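Local structure of cysteine protease S273R (African swine fever virus pig/Kenya/KEN-50/1950, 6LJB) at residues A[169-174]-A[184-189]; A[191-196]-A[219-224]. The protein probably acts as a cysteine endopeptidase that matures the viral pp220 and pp62 polyproteins into core-shell proteins and blunts host pyroptosis and cGAS-STING signalling. One frame throughout, in Å; residues are numbered along the deposited sequence.

Contact 1. Residues A[169-174]-A[184-189]; sequences WVAIFV and EYFNSA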
ATOM      1  N   TRP A 169      -6.533 -11.789   2.183  1.00 40.58           N
ATOM      2  CA  TRP A 169      -5.911 -10.625   2.797  1.00 31.52           C
ATOM      3  C   TRP A 169      -6.917  -9.829   3.616  1.00 35.56           C
ATOM      4  O   TRP A 169      -8.063  -9.630   3.200  1.00 34.12           O
ATOM      5  CB  TRP A 169      -5.287  -9.724   1.729  1.00 31.22           C
ATOM      6  CG  TRP A 169      -4.130 -10.346   1.012  1.00 31.78           C
ATOM      7  CD1 TRP A 169      -4.078 -10.710  -0.301  1.00 34.86           C
ATOM      8  CD2 TRP A 169      -2.856 -10.683   1.573  1.00 35.56           C
ATOM      9  NE1 TRP A 169      -2.848 -11.247  -0.596  1.00 36.20           N
ATOM     10  CE2 TRP A 169      -2.080 -11.242   0.539  1.00 34.11           C
ATOM     11  CE3 TRP A 169      -2.295 -10.562   2.847  1.00 34.73           C
ATOM     12  CZ2 TRP A 169      -0.773 -11.681   0.741  1.00 36.21           C
ATOM     13  CZ3 TRP A 169      -1.000 -10.997   3.045  1.00 31.74           C
ATOM     14  CH2 TRP A 169      -0.253 -11.550   1.999  1.00 34.81           C
ATOM     15  N   VAL A 170      -6.475  -9.375   4.791  1.00 33.28           N
ATOM     16  CA  VAL A 170      -7.235  -8.465   5.638  1.00 29.62           C
ATOM     17  C   VAL A 170      -6.308  -7.333   6.059  1.00 27.83           C
ATOM     18  O   VAL A 170      -5.084  -7.477   6.076  1.00 25.32           O
ATOM     19  CB  VAL A 170      -7.834  -9.163   6.877  1.00 31.33           C
ATOM     20  CG1 VAL A 170      -8.852 -10.213   6.457  1.00 28.03           C
ATOM     21  CG2 VAL A 170      -6.731  -9.782   7.722  1.00 25.97           C
ATOM     22  N   ALA A 171      -6.906  -6.199   6.408  1.00 25.01           N
ATOM     23  CA  ALA A 171      -6.164  -4.973   6.666  1.00 26.00           C
ATOM     24  C   ALA A 171      -6.237  -4.581   8.136  1.00 24.29           C
ATOM     25  O   ALA A 171      -7.269  -4.761   8.789  1.00 24.48           O
ATOM     26  CB  ALA A 171      -6.694  -3.825   5.801  1.00 24.80           C
ATOM     27  N   ILE A 172      -5.130  -4.046   8.645  1.00 24.67           N
ATOM     28  CA  ILE A 172      -5.049  -3.466   9.980  1.00 24.68           C
ATOM     29  C   ILE A 172      -4.625  -2.013   9.831  1.00 24.53           C
ATOM     30  O   ILE A 172      -3.612  -1.721   9.186  1.00 26.20           O
ATOM     31  CB  ILE A 172      -4.062  -4.233  10.881  1.00 24.63           C
ATOM     32  CG1 ILE A 172      -4.713  -5.501  11.435  1.00 26.61           C
ATOM     33  CG2 ILE A 172      -3.567  -3.344  12.017  1.00 22.59           C
ATOM     34  CD1 ILE A 172      -5.829  -5.232  12.425  1.00 28.82           C
ATOM     35  N   PHE A 173      -5.402  -1.104  10.417  1.00 26.35           N
ATOM     36  CA  PHE A 173      -5.092   0.318  10.384  1.00 24.52           C
ATOM     37  C   PHE A 173      -5.262   0.901  11.778  1.00 27.78           C
ATOM     38  O   PHE A 173      -6.281   0.663  12.435  1.00 25.93           O
ATOM     39  CB  PHE A 173      -5.982   1.065   9.384  1.00 25.16           C
ATOM     40  CG  PHE A 173      -5.504   2.455   9.073  1.00 25.33           C
ATOM     41  CD1 PHE A 173      -4.493   2.662   8.149  1.00 24.15           C
ATOM     42  CD2 PHE A 173      -6.063   3.555   9.704  1.00 27.36           C
ATOM     43  CE1 PHE A 173      -4.047   3.939   7.859  1.00 25.13           C
ATOM     44  CE2 PHE A 173      -5.620   4.835   9.420  1.00 27.27           C
ATOM     45  CZ  PHE A 173      -4.612   5.027   8.494  1.00 24.30           C
ATOM     46  N   VAL A 174      -4.265   1.659  12.222  1.00 29.48           N
ATOM     47  CA  VAL A 174      -4.272   2.309  13.527  1.00 27.39           C
ATOM     48  C   VAL A 174      -4.174   3.809  13.290  1.00 26.95           C
ATOM     49  O   VAL A 174      -3.156   4.299  12.786  1.00 26.38           O
ATOM     50  CB  VAL A 174      -3.129   1.813  14.424  1.00 26.31           C
ATOM     51  CG1 VAL A 174      -3.143   2.547  15.757  1.00 25.07           C
ATOM     52  CG2 VAL A 174      -3.234   0.310  14.632  1.00 23.98           C
ATOM     53  N   GLU A 184      -8.226  -0.461  14.042  1.00 23.81           N
ATOM     54  CA  GLU A 184      -9.252  -0.972  13.146  1.00 24.29           C
ATOM     55  C   GLU A 184      -8.811  -2.270  12.489  1.00 24.52           C
ATOM     56  O   GLU A 184      -7.640  -2.435  12.130  1.00 23.89           O
ATOM     57  CB  GLU A 184      -9.586   0.068  12.073  1.00 25.82           C
ATOM     58  CG  GLU A 184      -9.911   1.437  12.645  1.00 24.71           C
ATOM     59  CD  GLU A 184      -9.674   2.558  11.654  1.00 28.76           C
ATOM     60  OE1 GLU A 184      -9.654   2.284  10.436  1.00 30.80           O
ATOM     61  OE2 GLU A 184      -9.499   3.714  12.095  1.00 31.43           O
ATOM     62  N   TYR A 185      -9.763  -3.188  12.332  1.00 24.66           N
ATOM     63  CA  TYR A 185      -9.577  -4.425  11.583  1.00 24.80           C
ATOM     64  C   TYR A 185     -10.643  -4.480  10.499  1.00 25.80           C
ATOM     65  O   TYR A 185     -11.840  -4.415  10.799  1.00 26.40           O
ATOM     66  CB  TYR A 185      -9.670  -5.649  12.498  1.00 26.41           C
ATOM     67  CG  TYR A 185      -9.620  -6.974  11.768  1.00 27.31           C
ATOM     68  CD1 TYR A 185      -8.409  -7.604  11.515  1.00 25.00           C
ATOM     69  CD2 TYR A 185     -10.786  -7.597  11.336  1.00 27.32           C
ATOM     70  CE1 TYR A 185      -8.359  -8.816  10.848  1.00 28.36           C
ATOM     71  CE2 TYR A 185     -10.745  -8.805  10.667  1.00 31.26           C
ATOM     72  CZ  TYR A 185      -9.530  -9.411  10.427  1.00 29.88           C
ATOM     73  OH  TYR A 185      -9.485 -10.616   9.764  1.00 29.29           O
ATOM     74  N   PHE A 186     -10.212  -4.599   9.246  1.00 25.44           N
ATOM     75  CA  PHE A 186     -11.118  -4.628   8.107  1.00 26.56           C
ATOM     76  C   PHE A 186     -11.024  -5.976   7.407  1.00 31.88           C
ATOM     77  O   PHE A 186      -9.923  -6.461   7.128  1.00 28.90           O
ATOM     78  CB  PHE A 186     -10.809  -3.499   7.122  1.00 25.99           C
ATOM     79  CG  PHE A 186     -11.605  -3.571   5.851  1.00 27.97           C
ATOM     80  CD1 PHE A 186     -12.967  -3.320   5.856  1.00 30.89           C
ATOM     81  CD2 PHE A 186     -10.991  -3.889   4.652  1.00 28.20           C
ATOM     82  CE1 PHE A 186     -13.703  -3.388   4.688  1.00 31.77           C
ATOM     83  CE2 PHE A 186     -11.721  -3.957   3.480  1.00 29.59           C
ATOM     84  CZ  PHE A 186     -13.079  -3.706   3.499  1.00 32.99           C
ATOM     85  N   ASN A 187     -12.181  -6.571   7.127  1.00 32.74           N
ATOM     86  CA  ASN A 187     -12.275  -7.821   6.386  1.00 32.09           C
ATOM     87  C   ASN A 187     -13.351  -7.657   5.325  1.00 38.56           C
ATOM     88  O   ASN A 187     -14.527  -7.474   5.657  1.00 40.30           O
ATOM     89  CB  ASN A 187     -12.601  -8.996   7.314  1.00 34.23           C
ATOM     90  CG  ASN A 187     -12.434 -10.345   6.638  1.00 36.14           C
ATOM     91  OD1 ASN A 187     -12.343 -10.437   5.413  1.00 32.52           O
ATOM     92  ND2 ASN A 187     -12.395 -11.404   7.438  1.00 30.82           N
ATOM     93  N   SER A 188     -12.949  -7.715   4.053  1.00 34.12           N
ATOM     94  CA  SER A 188     -13.913  -7.570   2.968  1.00 34.71           C
ATOM     95  C   SER A 188     -14.917  -8.714   2.950  1.00 39.20           C
ATOM     96  O   SER A 188     -16.050  -8.535   2.487  1.00 34.70           O
ATOM     97  CB  SER A 188     -13.187  -7.483   1.627  1.00 31.97           C
ATOM     98  OG  SER A 188     -12.439  -8.660   1.375  1.00 35.77           O
ATOM     99  N   ALA A 189     -14.528  -9.887   3.444  1.00 37.56           N
ATOM    100  CA  ALA A 189     -15.442 -11.016   3.549  1.00 38.20           C
ATOM    101  C   ALA A 189     -16.411 -10.882   4.717  1.00 43.23           C
ATOM    102  O   ALA A 189     -17.301 -11.727   4.863  1.00 44.41           O
ATOM    103  CB  ALA A 189     -14.652 -12.321   3.672  1.00 39.15           C
TER

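Contact 2. Residues A[191-196]-A[219-224]; sequences NSPPGP and AVTNIR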
ATOM      1  N   ASN A 191     -15.969 -11.183   8.010  1.00 33.81           N
ATOM      2  CA  ASN A 191     -15.790 -12.146   9.086  1.00 35.02           C
ATOM      3  C   ASN A 191     -14.987 -11.527  10.224  1.00 34.20           C
ATOM      4  O   ASN A 191     -14.111 -10.686  10.004  1.00 33.91           O
ATOM      5  CB  ASN A 191     -15.092 -13.413   8.582  1.00 31.39           C
ATOM      6  CG  ASN A 191     -15.933 -14.180   7.582  1.00 41.80           C
ATOM      7  OD1 ASN A 191     -16.880 -14.874   7.953  1.00 40.54           O
ATOM      8  ND2 ASN A 191     -15.590 -14.062   6.305  1.00 45.63           N
ATOM      9  N   SER A 192     -15.298 -11.961  11.442  1.00 31.46           N
ATOM     10  CA  SER A 192     -14.665 -11.400  12.624  1.00 30.61           C
ATOM     11  C   SER A 192     -13.181 -11.761  12.667  1.00 31.00           C
ATOM     12  O   SER A 192     -12.770 -12.806  12.155  1.00 34.33           O
ATOM     13  CB  SER A 192     -15.357 -11.906  13.888  1.00 27.71           C
ATOM     14  OG  SER A 192     -16.689 -11.432  13.963  1.00 28.13           O
ATOM     15  N   PRO A 193     -12.354 -10.906  13.264  1.00 27.82           N
ATOM     16  CA  PRO A 193     -10.922 -11.208  13.379  1.00 29.15           C
ATOM     17  C   PRO A 193     -10.690 -12.396  14.293  1.00 27.01           C
ATOM     18  O   PRO A 193     -11.403 -12.574  15.292  1.00 31.25           O
ATOM     19  CB  PRO A 193     -10.336  -9.921  13.978  1.00 31.17           C
ATOM     20  CG  PRO A 193     -11.486  -9.258  14.657  1.00 27.80           C
ATOM     21  CD  PRO A 193     -12.687  -9.584  13.823  1.00 29.41           C
ATOM     22  N   PRO A 194      -9.705 -13.236  13.984  1.00 29.27           N
ATOM     23  CA  PRO A 194      -9.419 -14.389  14.843  1.00 29.45           C
ATOM     24  C   PRO A 194      -8.791 -13.958  16.160  1.00 32.03           C
ATOM     25  O   PRO A 194      -8.444 -12.795  16.375  1.00 31.54           O
ATOM     26  CB  PRO A 194      -8.448 -15.225  14.005  1.00 31.33           C
ATOM     27  CG  PRO A 194      -7.795 -14.238  13.103  1.00 29.26           C
ATOM     28  CD  PRO A 194      -8.838 -13.201  12.793  1.00 32.63           C
ATOM     29  N   GLY A 195      -8.647 -14.939  17.049  1.00 33.03           N
ATOM     30  CA  GLY A 195      -8.133 -14.734  18.385  1.00 27.73           C
ATOM     31  C   GLY A 195      -6.850 -13.927  18.482  1.00 31.00           C
ATOM     32  O   GLY A 195      -6.776 -12.944  19.226  1.00 33.31           O
ATOM     33  N   PRO A 196      -5.803 -14.340  17.757  1.00 30.61           N
ATOM     34  CA  PRO A 196      -4.531 -13.594  17.840  1.00 32.30           C
ATOM     35  C   PRO A 196      -4.661 -12.121  17.485  1.00 28.86           C
ATOM     36  O   PRO A 196      -4.188 -11.263  18.242  1.00 29.63           O
ATOM     37  CB  PRO A 196      -3.628 -14.354  16.860  1.00 32.25           C
ATOM     38  CG  PRO A 196      -4.162 -15.741  16.871  1.00 32.54           C
ATOM     39  CD  PRO A 196      -5.651 -15.593  16.996  1.00 29.21           C
ATOM     40  N   ALA A 219     -13.824  -3.446  14.860  1.00 29.43           N
ATOM     41  CA  ALA A 219     -13.785  -4.459  13.811  1.00 32.07           C
ATOM     42  C   ALA A 219     -14.732  -4.028  12.697  1.00 29.03           C
ATOM     43  O   ALA A 219     -15.955  -4.038  12.874  1.00 32.33           O
ATOM     44  CB  ALA A 219     -14.167  -5.831  14.360  1.00 28.25           C
ATOM     45  N   VAL A 220     -14.165  -3.641  11.555  1.00 28.33           N
ATOM     46  CA  VAL A 220     -14.952  -3.238  10.395  1.00 31.62           C
ATOM     47  C   VAL A 220     -15.317  -4.486   9.603  1.00 32.99           C
ATOM     48  O   VAL A 220     -14.846  -4.685   8.477  1.00 36.80           O
ATOM     49  CB  VAL A 220     -14.186  -2.225   9.524  1.00 30.82           C
ATOM     50  CG1 VAL A 220     -15.135  -1.517   8.567  1.00 31.88           C
ATOM     51  CG2 VAL A 220     -13.453  -1.223  10.402  1.00 29.55           C
ATOM     52  N   THR A 221     -16.155  -5.337  10.192  1.00 31.93           N
ATOM     53  CA  THR A 221     -16.488  -6.641   9.628  1.00 35.31           C
ATOM     54  C   THR A 221     -17.990  -6.798   9.415  1.00 37.81           C
ATOM     55  O   THR A 221     -18.509  -7.914   9.418  1.00 45.54           O
ATOM     56  CB  THR A 221     -15.965  -7.761  10.526  1.00 37.23           C
ATOM     57  OG1 THR A 221     -16.673  -7.737  11.774  1.00 34.10           O
ATOM     58  CG2 THR A 221     -14.482  -7.578  10.795  1.00 37.14           C
ATOM     59  N   ASN A 222     -18.698  -5.686   9.220  1.00 34.14           N
ATOM     60  CA  ASN A 222     -20.154  -5.738   9.162  1.00 37.67           C
ATOM     61  C   ASN A 222     -20.654  -6.290   7.831  1.00 38.53           C
ATOM     62  O   ASN A 222     -21.537  -7.154   7.803  1.00 39.76           O
ATOM     63  CB  ASN A 222     -20.735  -4.343   9.410  1.00 37.82           C
ATOM     64  CG  ASN A 222     -22.248  -4.318   9.321  1.00 50.32           C
ATOM     65  OD1 ASN A 222     -22.916  -5.305   9.637  1.00 61.24           O
ATOM     66  ND2 ASN A 222     -22.798  -3.193   8.884  1.00 45.94           N
ATOM     67  N   ILE A 223     -20.104  -5.807   6.720  1.00 41.87           N
ATOM     68  CA  ILE A 223     -20.637  -6.077   5.391  1.00 36.86           C
ATOM     69  C   ILE A 223     -19.689  -6.998   4.635  1.00 37.01           C
ATOM     70  O   ILE A 223     -18.467  -6.816   4.671  1.00 37.14           O
ATOM     71  CB  ILE A 223     -20.869  -4.768   4.613  1.00 36.24           C
ATOM     72  CG1 ILE A 223     -21.905  -3.902   5.332  1.00 39.40           C
ATOM     73  CG2 ILE A 223     -21.310  -5.054   3.187  1.00 40.43           C
ATOM     74  CD1 ILE A 223     -22.255  -2.638   4.590  1.00 44.97           C
ATOM     75  N   ARG A 224     -20.262  -7.988   3.949  1.00 33.70           N
ATOM     76  CA  ARG A 224     -19.513  -8.836   3.023  1.00 37.68           C
ATOM     77  C   ARG A 224     -19.396  -8.087   1.697  1.00 36.99           C
ATOM     78  O   ARG A 224     -20.174  -8.277   0.760  1.00 39.80           O
ATOM     79  CB  ARG A 224     -20.193 -10.191   2.855  1.00 44.02           C
ATOM     80  CG  ARG A 224     -19.454 -11.158   1.935  1.00 47.05           C
ATOM     81  CD  ARG A 224     -20.072 -12.550   1.979  1.00 43.20           C
ATOM     82  NE  ARG A 224     -20.741 -12.912   0.731  1.00 42.53           N
ATOM     83  CZ  ARG A 224     -20.179 -13.626  -0.239  1.00 53.48           C
ATOM     84  NH1 ARG A 224     -18.932 -14.058  -0.110  1.00 50.49           N
ATOM     85  NH2 ARG A 224     -20.863 -13.910  -1.338  1.00 58.34           N
TER

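Contact 1. Residues A[169-174]-A[184-189]
The beta hairpin of strands 169-175 and 181-186, part of the central sheet of this Ulp1-like cysteine protease, pairs A171 with F186 and F173 with E184 as antiparallel hydrogen-bonded pairs. A171 N gives to F186 O, and F186 N returns a bond to A171 O (3.0 Å). One rung further, F173 N gives to E184 O, while E184 N reaches F173 O at 2.8 Å. Between these rungs lies the non-hydrogen-bonded pair I172-Y185, where I172 CD1 sits at the edge of the Y185 ring, close to its plane, 3.6 Å from Y185 CD1. Chi1 of Y185 (174°) swings the ring away from its own N and along the strand pair to V170, whose CG2 lies 3.7 Å from Y185 CE1. V170 CG1 touches both Y185 OH (3.4 Å) and N187 CG (3.6 Å), which lie roughly at right angles as seen from that methyl. N187, inferred to be an active-site residue, accepts through OD1 from A189 N, which lies above the amide plane, in an Asx turn. The amide's orientation is probably set by the inferred catalytic H168, bonded to OD1, and by N191 O, which accepts from ND2. On the other face, the F173 ring and E184 carboxylate run side by side with planes 44° apart; E184 OE1 is hydrogen-bonded to Y239 OH, and OE2 forms a salt bridge with R243 and a hydrogen bond with S182 OG. Helix 232-244 packs on the face bearing F173, and F186 stacks on its Y239; helix 195-208 covers I172 and Y185 on the opposite face, with strands 152-158 and 215-220 flanking the hairpin.

Contact 2. Residues A[191-196]-A[219-224]
T221 has CG2 anti to its carbonyl carbon and OG1 between the backbone N and that carbon (chi1 66°), which directs the methyl branch at the chain of N191 and S192. The touch is close: T221 CG2 lies 3.2 Å from N191 O, and T221 CB is 3.5 Å from the same oxygen. This carbonyl also has a partner in N187. P193 crosses the T221 side chain at about a right angle, its CD 4.1 Å from T221 CG2 and equally 4.1 Å from A219 CB. A219 and T221 both point toward this loop. V220, between them, is the centre of an inverse gamma turn, spanned by a weak bond from T221 N to A219 O; V220 itself packs on F186 and on helix 249-254. The contact is small and lies largely at the surface. It joins the loop after strand 181-186 to the end of edge strand 215-220 in a beta-alpha-beta unit. P193 is buried against I198 and M201, and P194 occupies the N-cap position of the connecting helix 195-208.

Contacts 1 and 2 follow each other along the chain, the first closing before the second opens, and their centres lie about 8 Å apart, on the same side of the chain's centre. They share one mixed sheet: the hairpin of contact 1 ends in strand 181-186, which continues into the loop and helix 195-208, and strand 215-220 returns parallel beside it. A probable hydrogen bond of 2.6 Å from V220 N to Y185 O joins the two, and P193 CB packs 3.5 Å from Y185 CE2. Contact 2 thus lies at the outer strand of the sheet, beside the loop that follows N187, an inferred active-site residue.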